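Local coordinates for protein putative hexose oxidase (Nonomuraea sp. ATCC 39727, PDB 5AWV) that probably oxidises a sugar of the glycopeptide antibiotic teicoplanin with a covalently bound FAD, as expected of an oxygen-dependent flavoprotein oxidase, at residues A115-M120 with K226-V231; V488-L493 with H517-R522; V33-T36 with P40-L43; H206-W211 with R503-A508. All coordinates share one frame; numbering follows the deposited sequence.

Interaction 1: A115-M120 with K226-V231; sequences AYDPSM and KYWMRV
The indole of W228 is held at its edge by D117 and on one face by M120. W228 NE1 donates to D117 OD2 at 2.8 Å with an N-H...O angle of 153°; the nitrogen comes from above the carboxylate plane, and the carboxylate and indole planes stand 56° apart. D117 reaches the indole because its CG lies anti to the backbone N (chi1 -177°), which sends the carboxylate out from the end of strand 114-117. Its other oxygen turns back on the chain: D117 OD1 accepts from S119 N at 2.9 Å, an Asx turn, and from S119 OG at 2.8 Å, both from the same face of the carboxylate. With OD1 gripped twice and OD2 on the indole, rotation of the carboxylate is fixed.

The contact lies in the antiparallel sheet where strand 122-125 runs between strands 114-117 and 223-229, so that W228 reaches past this middle strand, touching A122 and L124, to the turn beyond the edge strand. M120 belongs to that turn. Its chain, bent at chi2 and chi3, crosses the indole at about a right angle and lays CG and CE over one face: CG sits 3.7 Å from the centroid of the W228 five-membered ring in a CH-pi contact, and CE rests over the middle of the indole, 3.8 Å from W228 CE3. M120 SD, between them, makes an oblique Met-aromatic contact at 4.8 Å from the five-membered-ring centroid. K226 CB lies against the opposite face, offset toward the rim, and L27 of the second subunit packs on D117.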
# COMPACT_ATOMS: atom_id res chain seq x y z
N ALA A 115 -10.69 13.06 7.72
CA ALA A 115 -11.20 14.40 8.06
C ALA A 115 -10.13 15.40 8.20
O ALA A 115 -8.95 15.09 8.44
CB ALA A 115 -11.95 14.36 9.36
N TYR A 116 -10.53 16.63 7.94
CA TYR A 116 -9.65 17.75 8.24
C TYR A 116 -9.58 17.94 9.77
O TYR A 116 -10.59 18.01 10.43
CB TYR A 116 -10.12 19.01 7.61
CG TYR A 116 -9.31 20.20 8.12
CD1 TYR A 116 -7.93 20.33 7.81
CD2 TYR A 116 -9.92 21.17 8.92
CE1 TYR A 116 -7.18 21.41 8.25
CE2 TYR A 116 -9.19 22.29 9.34
CZ TYR A 116 -7.82 22.40 9.02
OH TYR A 116 -7.11 23.51 9.48
N ASP A 117 -8.36 17.99 10.30
CA ASP A 117 -8.14 18.09 11.74
C ASP A 117 -7.58 19.44 12.08
O ASP A 117 -6.38 19.66 11.89
CB ASP A 117 -7.15 17.00 12.16
CG ASP A 117 -6.89 16.97 13.68
OD1 ASP A 117 -7.05 18.02 14.33
OD2 ASP A 117 -6.53 15.90 14.18
N PRO A 118 -8.42 20.41 12.56
CA PRO A 118 -7.83 21.76 12.78
C PRO A 118 -6.71 21.81 13.80
O PRO A 118 -5.95 22.72 13.72
CB PRO A 118 -9.02 22.65 13.20
CG PRO A 118 -10.11 21.70 13.55
CD PRO A 118 -9.80 20.32 13.03
N SER A 119 -6.57 20.87 14.71
CA SER A 119 -5.53 21.05 15.75
C SER A 119 -4.17 20.56 15.23
O SER A 119 -3.14 20.95 15.75
CB SER A 119 -5.91 20.30 16.99
OG SER A 119 -5.78 18.93 16.67
N MET A 120 -4.16 19.75 14.18
CA MET A 120 -2.93 19.46 13.43
C MET A 120 -2.76 20.27 12.16
O MET A 120 -1.65 20.31 11.59
CB MET A 120 -2.85 17.95 13.17
CG MET A 120 -2.97 17.15 14.44
SD MET A 120 -1.43 17.26 15.46
CE MET A 120 -0.64 15.71 15.05
N LYS A 226 -3.30 6.45 13.57
CA LYS A 226 -3.66 7.62 12.76
C LYS A 226 -2.43 8.11 11.93
O LYS A 226 -1.27 8.11 12.44
CB LYS A 226 -4.11 8.87 13.59
CG LYS A 226 -5.18 8.55 14.67
CD LYS A 226 -5.66 9.83 15.36
CE LYS A 226 -6.85 9.70 16.31
NZ LYS A 226 -6.90 8.40 17.00
N TYR A 227 -2.71 8.59 10.73
CA TYR A 227 -1.75 9.35 9.91
C TYR A 227 -2.31 10.73 9.69
O TYR A 227 -3.51 10.84 9.46
CB TYR A 227 -1.58 8.72 8.53
CG TYR A 227 -0.92 7.38 8.45
CD1 TYR A 227 0.48 7.25 8.49
CD2 TYR A 227 -1.65 6.22 8.25
CE1 TYR A 227 1.11 6.00 8.39
CE2 TYR A 227 -1.01 4.97 8.08
CZ TYR A 227 0.38 4.87 8.17
OH TYR A 227 1.05 3.63 7.98
N TRP A 228 -1.47 11.76 9.77
CA TRP A 228 -1.84 13.10 9.37
C TRP A 228 -1.02 13.54 8.20
O TRP A 228 0.23 13.48 8.25
CB TRP A 228 -1.66 14.13 10.50
CG TRP A 228 -2.68 14.04 11.59
CD1 TRP A 228 -3.88 14.69 11.68
CD2 TRP A 228 -2.55 13.32 12.81
NE1 TRP A 228 -4.50 14.40 12.87
CE2 TRP A 228 -3.70 13.57 13.58
CE3 TRP A 228 -1.58 12.47 13.32
CZ2 TRP A 228 -3.90 13.00 14.88
CZ3 TRP A 228 -1.75 11.94 14.60
CH2 TRP A 228 -2.90 12.23 15.37
N MET A 229 -1.71 14.02 7.19
CA MET A 229 -1.09 14.30 5.85
C MET A 229 -1.28 15.77 5.50
O MET A 229 -2.41 16.29 5.63
CB MET A 229 -1.75 13.44 4.76
CG MET A 229 -1.93 11.98 5.07
SD MET A 229 -0.37 11.12 5.34
CE MET A 229 0.23 11.08 3.64
N ARG A 230 -0.22 16.42 5.03
CA ARG A 230 -0.30 17.73 4.52
C ARG A 230 1.00 18.12 3.76
O ARG A 230 2.08 17.55 4.02
CB ARG A 230 -0.54 18.77 5.69
CG ARG A 230 0.54 18.76 6.76
CD ARG A 230 0.58 20.09 7.56
NE ARG A 230 1.06 21.14 6.70
CZ ARG A 230 0.65 22.40 6.67
NH1 ARG A 230 -0.31 22.84 7.45
NH2 ARG A 230 1.20 23.23 5.80
N VAL A 231 0.88 19.08 2.87
CA VAL A 231 2.03 19.68 2.18
C VAL A 231 3.02 20.26 3.20
O VAL A 231 2.65 20.71 4.28
CB VAL A 231 1.65 20.75 1.16
CG1 VAL A 231 0.71 20.23 0.14
CG2 VAL A 231 1.03 21.97 1.86

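Interaction 2: V488-L493 with H517-R522; sequences VPWHDL and HALSIR
W490 lies with one indole face on the side chain of L519 and points its six-membered ring into the backbone that follows. L519 CD2 sits over that face, offset toward the rim, 3.7 Å from W490 CD2 and 4.1 Å from the centroid of the five-membered ring, a CH-pi contact. The two side chains run antiparallel alongside each other, which brings L519 CB near the far end of the indole as well. There, L519 O stands above the rim on the same face as L519 CD2, 3.1 Å from W490 CH2. S520 O instead lies near the ring plane at the edge, 3.4 Å from W490 CZ2, where the positively polarised aromatic C-H probably suits a carbonyl oxygen.

W490 opens helix 490-495, with P489 at the N-cap, and the loop it meets belongs to the C-terminal berberine-like region, where H517 contributes to the FAD pocket. On W490 itself, CG lies between the backbone N and the carbonyl carbon (chi1 67°), which lays the indole against H491 CB on one side and lets it reach L519 on the other.

Further out, H491 ND1 donates to D492 OD1 at 2.7 Å, and the H491 ring stacks with that of H499. Across the contact, the loop is bent back on itself: S520 N bonds to H517 O at 3.1 Å, while H517 N donates almost straight to S520 OG (169°). S520 CB also lies over the centre of the H517 imidazole, whose NE2 bonds to G218 O. H517 touches FAD, and its ring stacks with that of F96.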
# COMPACT_ATOMS: atom_id res chain seq x y z
N VAL A 488 25.13 -8.98 0.20
CA VAL A 488 24.48 -7.75 0.67
C VAL A 488 23.20 -8.17 1.39
O VAL A 488 22.38 -8.86 0.82
CB VAL A 488 24.15 -6.83 -0.50
CG1 VAL A 488 23.53 -5.50 -0.04
CG2 VAL A 488 25.44 -6.50 -1.24
N PRO A 489 23.09 -7.86 2.67
CA PRO A 489 21.91 -8.22 3.37
C PRO A 489 20.62 -7.53 2.87
O PRO A 489 20.68 -6.45 2.26
CB PRO A 489 22.22 -7.84 4.83
CG PRO A 489 23.37 -6.99 4.81
CD PRO A 489 24.03 -7.07 3.47
N TRP A 490 19.52 -8.24 3.04
CA TRP A 490 18.17 -7.75 2.61
C TRP A 490 17.94 -6.32 3.03
O TRP A 490 17.51 -5.47 2.21
CB TRP A 490 17.07 -8.61 3.20
CG TRP A 490 16.93 -8.54 4.74
CD1 TRP A 490 17.51 -9.38 5.67
CD2 TRP A 490 16.08 -7.64 5.50
NE1 TRP A 490 17.10 -9.03 6.92
CE2 TRP A 490 16.23 -7.96 6.85
CE3 TRP A 490 15.21 -6.61 5.15
CZ2 TRP A 490 15.54 -7.30 7.85
CZ3 TRP A 490 14.59 -5.90 6.16
CH2 TRP A 490 14.76 -6.26 7.50
N HIS A 491 18.30 -6.00 4.29
CA HIS A 491 18.02 -4.66 4.81
C HIS A 491 18.79 -3.55 4.13
O HIS A 491 18.35 -2.42 4.06
CB HIS A 491 18.13 -4.63 6.34
CG HIS A 491 19.41 -5.15 6.89
ND1 HIS A 491 20.63 -4.54 6.68
CD2 HIS A 491 19.65 -6.23 7.64
CE1 HIS A 491 21.57 -5.21 7.33
NE2 HIS A 491 20.99 -6.23 7.93
N ASP A 492 19.94 -3.86 3.58
CA ASP A 492 20.68 -2.90 2.79
C ASP A 492 20.13 -2.68 1.40
O ASP A 492 20.21 -1.59 0.89
CB ASP A 492 22.14 -3.25 2.72
CG ASP A 492 22.84 -3.17 4.16
OD1 ASP A 492 22.22 -2.82 5.24
OD2 ASP A 492 24.05 -3.39 4.16
N LEU A 493 19.52 -3.69 0.81
CA LEU A 493 18.87 -3.52 -0.45
C LEU A 493 17.58 -2.64 -0.28
O LEU A 493 17.33 -1.77 -1.10
CB LEU A 493 18.42 -4.92 -0.99
CG LEU A 493 19.56 -5.93 -1.23
CD1 LEU A 493 18.97 -7.22 -1.77
CD2 LEU A 493 20.55 -5.32 -2.20
N HIS A 517 8.41 -9.92 11.86
CA HIS A 517 8.07 -10.75 10.72
C HIS A 517 9.31 -11.01 9.90
O HIS A 517 10.38 -10.53 10.27
CB HIS A 517 6.92 -10.13 9.91
CG HIS A 517 7.16 -8.72 9.45
ND1 HIS A 517 8.13 -8.40 8.53
CD2 HIS A 517 6.56 -7.55 9.79
CE1 HIS A 517 8.08 -7.09 8.28
NE2 HIS A 517 7.13 -6.56 9.03
N ALA A 518 9.21 -11.74 8.77
CA ALA A 518 10.40 -12.15 7.95
C ALA A 518 11.52 -11.13 7.51
O ALA A 518 12.70 -11.50 7.40
CB ALA A 518 9.96 -13.02 6.76
N LEU A 519 11.16 -9.89 7.35
CA LEU A 519 11.98 -8.80 6.88
C LEU A 519 11.71 -7.59 7.84
O LEU A 519 11.64 -6.45 7.41
CB LEU A 519 11.53 -8.42 5.47
CG LEU A 519 11.77 -9.46 4.36
CD1 LEU A 519 11.18 -8.90 3.09
CD2 LEU A 519 13.26 -9.74 4.22
N SER A 520 11.60 -7.86 9.15
CA SER A 520 11.51 -6.78 10.18
C SER A 520 12.87 -6.33 10.65
O SER A 520 13.83 -7.10 10.75
CB SER A 520 10.59 -7.17 11.30
OG SER A 520 11.11 -8.34 11.98
N ILE A 521 12.97 -5.04 10.87
CA ILE A 521 14.17 -4.39 11.35
C ILE A 521 14.49 -5.03 12.74
O ILE A 521 13.60 -5.26 13.56
CB ILE A 521 13.97 -2.89 11.43
CG1 ILE A 521 13.68 -2.30 10.01
CG2 ILE A 521 15.20 -2.22 12.01
CD1 ILE A 521 12.94 -0.99 10.01
N ARG A 522 15.73 -5.41 12.91
CA ARG A 522 16.20 -5.99 14.16
C ARG A 522 16.76 -4.87 15.03
O ARG A 522 17.42 -3.97 14.49
CB ARG A 522 17.33 -6.93 13.85
CG ARG A 522 16.91 -8.08 12.99
CD ARG A 522 16.56 -9.29 13.82
NE ARG A 522 15.12 -9.53 13.89
CZ ARG A 522 14.54 -10.41 14.70
NH1 ARG A 522 15.28 -11.14 15.55
NH2 ARG A 522 13.20 -10.55 14.67

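Interaction 3: V33-T36 with P40-L43; sequences VKVT and PRYL
V35 makes the tight part of this contact, its CG1 pressed against the backbone that leads from R41 into Y42. V35 CG1 is 3.4 Å from Y42 N and 3.8 Å from Y42 CB; it gets there because CG1 stands anti to the backbone N (chi1 179°), directed at the start of helix 42-46. Y42 then runs back along the chain leaving strand 33-35. Its CB lies 3.4 Å from T36 O, and V35 O sits at the edge of its ring, near the plane, 3.6 Å from CD1. Y42 OH is hydrogen-bonded to P58 O.

The R41 end is a thinner contact, made by one methyl: V33 CG1 touches one face of the guanidinium, 3.6 Å from R41 NH2, the two side chains crossing at about a right angle. Partly exposed V33 and T36 form the outer side, and Y139 of the second subunit packs on R41. On the other side of the strand K34 turns away, toward Y60 and E76. Between strand and helix, then, the chemistry is van der Waals contact around a short connection, while the polar ends are bonded elsewhere, R41 to D39 (a salt bridge) and to L140 O of the second subunit, Y42 to P58 of its own chain.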
# COMPACT_ATOMS: atom_id res chain seq x y z
N VAL A 33 -13.95 -6.26 19.50
CA VAL A 33 -14.52 -7.55 19.38
C VAL A 33 -13.39 -8.57 19.26
O VAL A 33 -12.58 -8.51 18.34
CB VAL A 33 -15.43 -7.71 18.13
CG1 VAL A 33 -16.23 -8.99 18.22
CG2 VAL A 33 -16.36 -6.51 17.94
N LYS A 34 -13.40 -9.59 20.10
CA LYS A 34 -12.48 -10.69 19.92
C LYS A 34 -13.19 -11.76 19.18
O LYS A 34 -14.08 -12.34 19.72
CB LYS A 34 -12.00 -11.27 21.25
CG LYS A 34 -10.78 -10.57 21.79
CD LYS A 34 -10.99 -9.90 23.15
CE LYS A 34 -9.79 -10.10 24.06
NZ LYS A 34 -9.48 -11.56 24.26
N VAL A 35 -12.77 -12.05 17.96
CA VAL A 35 -13.38 -12.99 17.08
C VAL A 35 -12.53 -14.29 17.13
O VAL A 35 -11.44 -14.38 16.54
CB VAL A 35 -13.42 -12.45 15.63
CG1 VAL A 35 -14.06 -13.46 14.69
CG2 VAL A 35 -14.16 -11.12 15.63
N THR A 36 -13.08 -15.30 17.81
CA THR A 36 -12.45 -16.55 17.96
C THR A 36 -13.00 -17.45 16.86
O THR A 36 -14.03 -17.13 16.25
CB THR A 36 -12.79 -17.07 19.39
OG1 THR A 36 -14.19 -17.03 19.59
CG2 THR A 36 -12.20 -16.15 20.44
N PRO A 40 -18.93 -16.48 13.89
CA PRO A 40 -19.16 -16.57 12.45
C PRO A 40 -18.34 -15.56 11.61
O PRO A 40 -18.23 -15.77 10.44
CB PRO A 40 -20.64 -16.21 12.31
CG PRO A 40 -21.02 -15.56 13.55
CD PRO A 40 -20.13 -16.07 14.62
N ARG A 41 -17.86 -14.46 12.18
CA ARG A 41 -16.96 -13.55 11.47
C ARG A 41 -15.55 -14.10 11.24
O ARG A 41 -14.75 -13.54 10.44
CB ARG A 41 -16.84 -12.21 12.22
CG ARG A 41 -18.16 -11.47 12.26
CD ARG A 41 -18.24 -10.43 13.31
NE ARG A 41 -18.38 -10.99 14.63
CZ ARG A 41 -18.74 -10.29 15.68
NH1 ARG A 41 -18.96 -8.94 15.65
NH2 ARG A 41 -18.84 -10.95 16.82
N TYR A 42 -15.17 -15.16 11.94
CA TYR A 42 -13.73 -15.55 11.95
C TYR A 42 -13.12 -15.84 10.59
O TYR A 42 -12.04 -15.31 10.24
CB TYR A 42 -13.51 -16.78 12.88
CG TYR A 42 -12.10 -17.29 12.97
CD1 TYR A 42 -11.16 -16.71 13.79
CD2 TYR A 42 -11.73 -18.39 12.23
CE1 TYR A 42 -9.85 -17.22 13.88
CE2 TYR A 42 -10.42 -18.91 12.30
CZ TYR A 42 -9.50 -18.32 13.13
OH TYR A 42 -8.22 -18.84 13.16
N LEU A 43 -13.77 -16.72 9.83
CA LEU A 43 -13.25 -17.07 8.50
C LEU A 43 -13.13 -15.87 7.53
O LEU A 43 -12.18 -15.81 6.77
CB LEU A 43 -13.97 -18.29 7.85
CG LEU A 43 -13.73 -19.68 8.54
CD1 LEU A 43 -14.68 -20.78 8.05
CD2 LEU A 43 -12.30 -20.25 8.38

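Interaction 4: H206-W211 with R503-A508; sequences HHDLWW and RKVKAA
Van der Waals contact comes first, and V505 carries it: its two methyl groups fit against the first turn of helix 207-212 around D208 and L209. V505 CG2 is 3.6 Å from D208 O and 4.0 Å from D208 CB, so it meets the backbone and the root of the side chain, not the carboxylate. V505 CG1, anti to the backbone N (chi1 -175°), lies 4.2 Å from L209 CA and 4.3 Å from L209 CD1. The closest CA pair is D208 and V505, 6.4 Å apart, a close approach consistent with the short side chain of V505 between them. L209 also packs on I196 and A198 of the edge strand 193-199 and on Y509, so its side chain joins sheet and helix.

The polar bonds gather round the same turn. The D208 carboxylate is turned over its own helix start by a chi1 of 62°, where OD1 makes a weak bond with L209 N at 3.0 Å. Its stronger partner is the hydroxyl of Y509, one residue beyond 503-508, which also bonds to H206 ND1 and so adds a polar tie beside the valine contact.

At the margin an aromatic group joins in: W211 reaches toward helix 499-509, packing on L502 and making a cation-pi contact with R501. The arrangement is a helix-on-helix seam in which a helix preceding FAD-contacting strand 223-229 meets the C-terminal helix of the berberine-like region, a region characteristic of this flavoprotein oxidase family.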
# COMPACT_ATOMS: atom_id res chain seq x y z
N HIS A 206 9.82 13.23 19.41
CA HIS A 206 9.79 11.88 18.79
C HIS A 206 9.88 11.96 17.28
O HIS A 206 9.33 11.08 16.56
CB HIS A 206 8.50 11.21 19.24
CG HIS A 206 8.37 11.16 20.72
ND1 HIS A 206 9.12 10.31 21.49
CD2 HIS A 206 7.61 11.89 21.58
CE1 HIS A 206 8.83 10.51 22.77
NE2 HIS A 206 7.93 11.47 22.84
N HIS A 207 10.66 12.91 16.83
CA HIS A 207 10.93 13.14 15.40
C HIS A 207 11.44 11.86 14.73
O HIS A 207 11.05 11.61 13.56
CB HIS A 207 11.99 14.25 15.19
CG HIS A 207 12.04 14.78 13.81
ND1 HIS A 207 13.08 14.53 12.95
CD2 HIS A 207 11.16 15.52 13.12
CE1 HIS A 207 12.89 15.17 11.82
NE2 HIS A 207 11.76 15.82 11.91
N ASP A 208 12.29 11.11 15.45
CA ASP A 208 12.79 9.81 15.02
C ASP A 208 11.70 8.77 14.66
O ASP A 208 11.80 8.09 13.62
CB ASP A 208 13.85 9.21 15.95
CG ASP A 208 13.34 8.94 17.42
OD1 ASP A 208 12.30 9.54 17.83
OD2 ASP A 208 14.00 8.10 18.13
N LEU A 209 10.67 8.63 15.50
CA LEU A 209 9.52 7.81 15.22
C LEU A 209 8.73 8.22 13.95
O LEU A 209 8.27 7.32 13.22
CB LEU A 209 8.55 7.70 16.42
CG LEU A 209 7.45 6.65 16.33
CD1 LEU A 209 8.07 5.27 16.32
CD2 LEU A 209 6.51 6.77 17.50
N TRP A 210 8.49 9.50 13.78
CA TRP A 210 7.80 10.10 12.62
C TRP A 210 8.69 9.67 11.41
O TRP A 210 8.23 9.14 10.42
CB TRP A 210 7.76 11.61 12.68
CG TRP A 210 7.59 12.18 11.33
CD1 TRP A 210 6.43 12.20 10.62
CD2 TRP A 210 8.62 12.69 10.44
NE1 TRP A 210 6.68 12.70 9.35
CE2 TRP A 210 8.01 12.97 9.21
CE3 TRP A 210 10.00 12.91 10.58
CZ2 TRP A 210 8.70 13.53 8.14
CZ3 TRP A 210 10.69 13.41 9.52
CH2 TRP A 210 10.05 13.72 8.28
N TRP A 211 9.98 9.99 11.48
CA TRP A 211 10.89 9.67 10.38
C TRP A 211 10.86 8.14 9.97
O TRP A 211 10.79 7.82 8.77
CB TRP A 211 12.35 10.14 10.68
CG TRP A 211 13.35 9.79 9.60
CD1 TRP A 211 13.65 10.53 8.52
CD2 TRP A 211 14.05 8.58 9.47
NE1 TRP A 211 14.63 9.89 7.76
CE2 TRP A 211 14.83 8.66 8.29
CE3 TRP A 211 14.12 7.44 10.25
CZ2 TRP A 211 15.71 7.64 7.89
CZ3 TRP A 211 14.98 6.39 9.84
CH2 TRP A 211 15.79 6.53 8.69
N ARG A 503 17.44 1.08 12.59
CA ARG A 503 17.73 0.17 13.72
C ARG A 503 17.71 0.90 15.11
O ARG A 503 17.26 0.36 16.08
CB ARG A 503 19.03 -0.64 13.41
CG ARG A 503 19.51 -1.41 14.58
CD ARG A 503 20.62 -2.35 14.20
NE ARG A 503 20.17 -3.50 13.45
CZ ARG A 503 21.00 -4.40 12.94
NH1 ARG A 503 22.32 -4.24 13.07
NH2 ARG A 503 20.54 -5.44 12.28
N LYS A 504 18.20 2.12 15.19
CA LYS A 504 18.12 2.91 16.42
C LYS A 504 16.69 3.20 16.82
O LYS A 504 16.33 3.05 18.00
CB LYS A 504 18.94 4.17 16.28
CG LYS A 504 20.43 3.84 16.29
CD LYS A 504 21.27 5.03 15.95
CE LYS A 504 22.74 4.72 16.18
NZ LYS A 504 23.48 6.00 16.03
N VAL A 505 15.81 3.49 15.85
CA VAL A 505 14.38 3.68 16.13
C VAL A 505 13.70 2.46 16.68
O VAL A 505 12.96 2.53 17.69
CB VAL A 505 13.59 4.23 14.93
CG1 VAL A 505 12.17 4.51 15.35
CG2 VAL A 505 14.19 5.53 14.52
N LYS A 506 14.02 1.31 16.09
CA LYS A 506 13.51 0.05 16.48
C LYS A 506 13.91 -0.28 17.98
O LYS A 506 13.06 -0.63 18.77
CB LYS A 506 14.04 -1.03 15.53
CG LYS A 506 13.75 -2.45 15.91
CD LYS A 506 12.25 -2.76 15.85
CE LYS A 506 11.99 -4.21 16.25
NZ LYS A 506 10.58 -4.66 16.02
N ALA A 507 15.22 -0.17 18.29
CA ALA A 507 15.72 -0.33 19.65
C ALA A 507 15.04 0.65 20.64
O ALA A 507 14.72 0.23 21.77
CB ALA A 507 17.23 -0.13 19.69
N ALA A 508 14.81 1.89 20.24
CA ALA A 508 14.21 2.88 21.14
C ALA A 508 12.70 2.68 21.40
O ALA A 508 12.24 2.88 22.54
CB ALA A 508 14.49 4.31 20.69

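From the N terminus, interaction 3 closes first, a short loop between strand 33-35 and helix 42-46 that is complete before the others begin. Interaction 1 then opens on strand 114-117 and closes at strand 223-229; interaction 4 starts inside that span, at helix 207-212, so the two cross. Interaction 2 opens at helix 490-495 and closes at 517-522, in the loop after helix 499-509, where interaction 4 closes; these also cross, and they touch, R522 O lying 3.0 Å from R503 NE in a probable hydrogen bond. Together, interactions 1, 4 and 2 link the five-stranded sheet to the C-terminal berberine-like region near FAD. Interactions 1 and 3 both touch the second subunit.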